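PDB 3HC1: metal-dependent phosphohydrolase, HDOD domain-containing from Geobacter sulfurreducens, which is of unknown function but carries an HDOD domain with two bound iron ions, a centre resembling that of HD-type metal-dependent phosphohydrolases. Local coordinates for residues A[190-193]-A[194-197]; A[78-81]-A[82-86]. All blocks are in the same frame, centred on the assembly; numbering follows the deposited sequence.

Interaction 1: A[190-193]-A[194-197]; sequences GTSH and CEVG. With FE (Fe (III) ion), chain B.
Ser192 and Glu195 meet through a single carboxylate oxygen, Glu195 OE1, which accepts two bonds from the same serine. The hydroxyl Ser192 OG donates to Glu195 OE1 over 2.6 Å, arriving on the syn side and only 20° out of the carboxylate plane; the amide Ser192 N reaches Glu195 OE1 at 2.8 Å from well above that plane. Ser192 OG in turn accepts from Cys194 N at 3.0 Å. With chi1 near 90°, OG lies between the backbone N and the carbonyl carbon, where it can serve both partners. Serine at the N-cap and glutamate three residues on make a capping box, here opening helix 193-203, whose first turn continues with Val196 N bonding almost straight to Ser192 O at 3.0 Å. The glutamate chain bends at chi2 (91°) to fold back over the turn, and Thr191 OG1, hydrogen-bonded to Arg12 O, lies 3.2 Å from Glu195 CB. Were the glutamate replaced by an alanine, Ser192 N and OG would probably lose their shared acceptor, and Arg12, which pairs with Glu195 OE2, its salt bridge. Beside the cap, His193 NE2 binds iron at 2.3 Å, in a site completed by water, Asp153, His217, His218 and Glu249. Cys194 SG sits over one face of the imidazole, 4.4 Å from its centroid, while Glu185 takes a hydrogen bond from His193 ND1 and so helps fix the ring's rotation.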
ATOM      1  N   GLY A 190       3.506  22.388  -6.035  1.00 22.15           N
ATOM      2  CA  GLY A 190       4.993  22.216  -6.010  1.00 16.84           C
ATOM      3  C   GLY A 190       5.561  21.016  -5.246  1.00 18.32           C
ATOM      4  O   GLY A 190       6.759  20.930  -4.994  1.00 19.93           O
ATOM      5  N   THR A 191       4.700  20.088  -4.868  1.00 19.74           N
ATOM      6  CA  THR A 191       5.097  18.873  -4.155  1.00 19.81           C
ATOM      7  C   THR A 191       4.004  17.858  -4.446  1.00 19.15           C
ATOM      8  O   THR A 191       2.962  18.223  -4.980  1.00 21.00           O
ATOM      9  CB  THR A 191       5.275  19.110  -2.633  1.00 16.77           C
ATOM     10  OG1 THR A 191       5.936  17.975  -2.056  1.00 15.38           O
ATOM     11  CG2 THR A 191       3.934  19.325  -1.904  1.00 13.60           C
ATOM     12  N   SER A 192       4.213  16.585  -4.097  1.00 22.03           N
ATOM     13  CA  SER A 192       3.187  15.570  -4.326  1.00 20.54           C
ATOM     14  C   SER A 192       2.869  14.725  -3.079  1.00 20.62           C
ATOM     15  O   SER A 192       3.493  14.871  -2.013  1.00 20.16           O
ATOM     16  CB  SER A 192       3.635  14.669  -5.480  1.00 21.51           C
ATOM     17  OG  SER A 192       4.395  13.565  -4.984  1.00 20.06           O
ATOM     18  N   HIS A 193       1.922  13.808  -3.238  1.00 16.06           N
ATOM     19  CA  HIS A 193       1.586  12.852  -2.181  1.00 17.04           C
ATOM     20  C   HIS A 193       2.763  11.948  -1.785  1.00 17.47           C
ATOM     21  O   HIS A 193       2.731  11.370  -0.674  1.00 14.86           O
ATOM     22  CB  HIS A 193       0.383  11.979  -2.544  1.00 17.19           C
ATOM     23  CG  HIS A 193       0.644  11.036  -3.671  1.00 15.09           C
ATOM     24  ND1 HIS A 193       0.754  11.457  -4.985  1.00 17.21           N
ATOM     25  CD2 HIS A 193       0.882   9.708  -3.678  1.00 13.52           C
ATOM     26  CE1 HIS A 193       0.999  10.411  -5.750  1.00 20.13           C
ATOM     27  NE2 HIS A 193       1.056   9.335  -4.985  1.00 13.76           N
ATOM     28  N   CYS A 194       3.751  11.783  -2.668  1.00 13.08           N
ATOM     29  CA  CYS A 194       5.013  11.102  -2.329  1.00 15.50           C
ATOM     30  C   CYS A 194       5.711  11.806  -1.189  1.00 16.39           C
ATOM     31  O   CYS A 194       6.020  11.214  -0.173  1.00 16.38           O
ATOM     32  CB  CYS A 194       5.942  11.014  -3.507  1.00 18.01           C
ATOM     33  SG  CYS A 194       5.290  10.051  -4.893  1.00 20.34           S
ATOM     34  N   GLU A 195       5.912  13.100  -1.316  1.00 15.55           N
ATOM     35  CA  GLU A 195       6.575  13.868  -0.271  1.00 15.90           C
ATOM     36  C   GLU A 195       5.744  14.115   0.969  1.00 17.85           C
ATOM     37  O   GLU A 195       6.243  14.022   2.108  1.00 12.97           O
ATOM     38  CB  GLU A 195       7.025  15.198  -0.879  1.00 15.73           C
ATOM     39  CG  GLU A 195       8.060  14.982  -1.950  1.00 20.24           C
ATOM     40  CD  GLU A 195       7.477  14.823  -3.349  1.00 22.79           C
ATOM     41  OE1 GLU A 195       6.255  14.715  -3.542  1.00 19.03           O
ATOM     42  OE2 GLU A 195       8.281  14.809  -4.255  1.00 26.17           O
ATOM     43  N   VAL A 196       4.456  14.426   0.759  1.00 13.74           N
ATOM     44  CA  VAL A 196       3.542  14.536   1.859  1.00 12.52           C
ATOM     45  C   VAL A 196       3.448  13.223   2.596  1.00 14.35           C
ATOM     46  O   VAL A 196       3.444  13.235   3.816  1.00 17.00           O
ATOM     47  CB  VAL A 196       2.112  14.999   1.397  1.00 11.93           C
ATOM     48  CG1 VAL A 196       1.053  15.030   2.541  1.00 14.85           C
ATOM     49  CG2 VAL A 196       2.241  16.414   0.824  1.00 10.55           C
ATOM     50  N   GLY A 197       3.340  12.105   1.871  1.00 12.91           N
ATOM     51  CA  GLY A 197       3.209  10.782   2.538  1.00 14.25           C
ATOM     52  C   GLY A 197       4.468  10.468   3.328  1.00 13.54           C
ATOM     53  O   GLY A 197       4.423   9.861   4.421  1.00 17.32           O
TER
HETATM   54 FE    FE B 305       0.942   7.138  -5.645  1.00 14.71          FE
HETATM   55  O   HOH W   1       0.845   5.378  -6.330  1.00 15.87           O

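Interaction 2: A[78-81]-A[82-86]; sequences PISS and IRDAV
Ser81 O accepts from Ala85 N at 3.2 Å, the i to i+4 backbone bond that starts helix 82-108 directly after the loop. Asp84 turns its side chain back toward that loop, its CG anti to the carbonyl carbon (chi1 -69°), which delivers OD2 to three donors. Ser80 N meets Asp84 OD2 at 3.1 Å on the anti lone pair, Ser80 OG comes in at 3.0 Å to Asp84 OD2 nearly in line with its C-O bond, and Ser81 N approaches Asp84 OD2 from above the carboxylate plane, its N-H almost straight at 175°. The reciprocal bond, Asp84 N to Ser81 OG at 3.1 Å, completes a capping box with Ser81 as N-cap. On the buried side, Ile79 lays CG2 against Ala85 CB at 3.9 Å and passes CD1 alongside Asp84 CB; Ala68 of helix 58-69 touches both Ile79 and Ala85, so the start of the helix is packed against its neighbour. Three donors on one oxygen hold the carboxylate against rotation, and a negative charge at the first turn would probably interact favourably with the helix dipole while the serine hydroxyl satisfies an amide that has no helical carbonyl before it.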
ATOM      1  N   PRO A  78     -13.144 -23.125   7.614  1.00 31.97           N
ATOM      2  CA  PRO A  78     -13.965 -22.122   8.298  1.00 31.50           C
ATOM      3  C   PRO A  78     -13.344 -21.483   9.540  1.00 31.63           C
ATOM      4  O   PRO A  78     -13.148 -22.152  10.562  1.00 34.39           O
ATOM      5  CB  PRO A  78     -15.252 -22.880   8.663  1.00 32.45           C
ATOM      6  CG  PRO A  78     -14.958 -24.327   8.497  1.00 34.35           C
ATOM      7  CD  PRO A  78     -13.721 -24.482   7.678  1.00 30.54           C
ATOM      8  N   ILE A  79     -13.075 -20.187   9.446  1.00 30.39           N
ATOM      9  CA  ILE A  79     -12.560 -19.394  10.558  1.00 30.14           C
ATOM     10  C   ILE A  79     -13.716 -18.614  11.158  1.00 32.15           C
ATOM     11  O   ILE A  79     -14.299 -17.770  10.499  1.00 30.37           O
ATOM     12  CB  ILE A  79     -11.492 -18.411  10.080  1.00 28.25           C
ATOM     13  CG1 ILE A  79     -10.352 -19.163   9.400  1.00 27.49           C
ATOM     14  CG2 ILE A  79     -10.992 -17.554  11.222  1.00 24.61           C
ATOM     15  CD1 ILE A  79      -9.712 -20.225  10.247  1.00 34.97           C
ATOM     16  N   SER A  80     -14.050 -18.927  12.403  1.00 37.28           N
ATOM     17  CA  SER A  80     -15.230 -18.380  13.080  1.00 39.63           C
ATOM     18  C   SER A  80     -14.875 -17.639  14.355  1.00 40.79           C
ATOM     19  O   SER A  80     -15.509 -16.635  14.685  1.00 43.43           O
ATOM     20  CB  SER A  80     -16.219 -19.502  13.370  1.00 40.64           C
ATOM     21  OG  SER A  80     -15.624 -20.781  13.171  1.00 48.63           O
ATOM     22  N   SER A  81     -13.874 -18.134  15.074  1.00 39.18           N
ATOM     23  CA  SER A  81     -13.292 -17.412  16.190  1.00 36.87           C
ATOM     24  C   SER A  81     -11.908 -16.881  15.837  1.00 34.67           C
ATOM     25  O   SER A  81     -11.275 -17.300  14.855  1.00 32.38           O
ATOM     26  CB  SER A  81     -13.173 -18.330  17.406  1.00 38.39           C
ATOM     27  OG  SER A  81     -12.317 -19.428  17.128  1.00 38.58           O
ATOM     28  N   ILE A  82     -11.453 -15.952  16.668  1.00 31.55           N
ATOM     29  CA  ILE A  82     -10.075 -15.505  16.681  1.00 28.95           C
ATOM     30  C   ILE A  82      -9.073 -16.638  17.028  1.00 26.90           C
ATOM     31  O   ILE A  82      -7.941 -16.682  16.503  1.00 24.12           O
ATOM     32  CB  ILE A  82      -9.934 -14.321  17.654  1.00 30.51           C
ATOM     33  CG1 ILE A  82      -8.662 -13.550  17.351  1.00 23.04           C
ATOM     34  CG2 ILE A  82     -10.088 -14.768  19.131  1.00 30.11           C
ATOM     35  CD1 ILE A  82      -8.716 -12.850  15.963  1.00 32.69           C
ATOM     36  N   ARG A  83      -9.492 -17.561  17.891  1.00 27.44           N
ATOM     37  CA  ARG A  83      -8.675 -18.733  18.186  1.00 27.69           C
ATOM     38  C   ARG A  83      -8.390 -19.544  16.891  1.00 26.53           C
ATOM     39  O   ARG A  83      -7.247 -19.954  16.639  1.00 25.21           O
ATOM     40  CB  ARG A  83      -9.356 -19.572  19.288  1.00 30.45           C
ATOM     41  CG  ARG A  83      -8.591 -20.831  19.712  1.00 35.54           C
ATOM     42  CD  ARG A  83      -7.111 -20.560  19.973  1.00 40.20           C
ATOM     43  NE  ARG A  83      -6.428 -21.695  20.598  1.00 42.61           N
ATOM     44  CZ  ARG A  83      -5.104 -21.823  20.690  1.00 46.49           C
ATOM     45  NH1 ARG A  83      -4.296 -20.890  20.185  1.00 51.66           N
ATOM     46  NH2 ARG A  83      -4.580 -22.894  21.279  1.00 45.31           N
ATOM     47  N   ASP A  84      -9.421 -19.718  16.057  1.00 25.74           N
ATOM     48  CA  ASP A  84      -9.276 -20.337  14.740  1.00 24.88           C
ATOM     49  C   ASP A  84      -8.264 -19.567  13.878  1.00 24.35           C
ATOM     50  O   ASP A  84      -7.422 -20.170  13.207  1.00 22.98           O
ATOM     51  CB  ASP A  84     -10.615 -20.359  13.961  1.00 24.26           C
ATOM     52  CG  ASP A  84     -11.666 -21.312  14.548  1.00 32.58           C
ATOM     53  OD1 ASP A  84     -11.308 -22.311  15.223  1.00 28.22           O
ATOM     54  OD2 ASP A  84     -12.870 -21.063  14.279  1.00 31.79           O
ATOM     55  N   ALA A  85      -8.384 -18.239  13.860  1.00 23.14           N
ATOM     56  CA  ALA A  85      -7.518 -17.405  13.044  1.00 20.14           C
ATOM     57  C   ALA A  85      -6.063 -17.626  13.497  1.00 20.21           C
ATOM     58  O   ALA A  85      -5.206 -17.929  12.692  1.00 18.58           O
ATOM     59  CB  ALA A  85      -7.942 -15.940  13.134  1.00 19.60           C
ATOM     60  N   VAL A  86      -5.813 -17.574  14.795  1.00 21.08           N
ATOM     61  CA  VAL A  86      -4.453 -17.798  15.322  1.00 24.31           C
ATOM     62  C   VAL A  86      -3.835 -19.142  14.865  1.00 26.06           C
ATOM     63  O   VAL A  86      -2.694 -19.200  14.361  1.00 27.07           O
ATOM     64  CB  VAL A  86      -4.459 -17.697  16.849  1.00 23.21           C
ATOM     65  CG1 VAL A  86      -3.185 -18.343  17.481  1.00 27.23           C
ATOM     66  CG2 VAL A  86      -4.652 -16.227  17.257  1.00 26.19           C
TER

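Interactions 1 and 2 are two versions of one solution to a common problem, the start of a helix: each is a serine-acid capping box, with glutamate as the acid in residues 190-197 and aspartate in residues 78-86. Their settings differ. The centres lie about 40 Å apart, on opposite sides of the chain's centre, and the nearest atoms are about 29 Å apart, so neither touches the other although both belong to the HDOD domain. Interaction 1 is buried and includes an iron ligand, with the second iron about 5 Å from the His193 side chain. Interaction 2 is partly exposed and lies away from the metal centre.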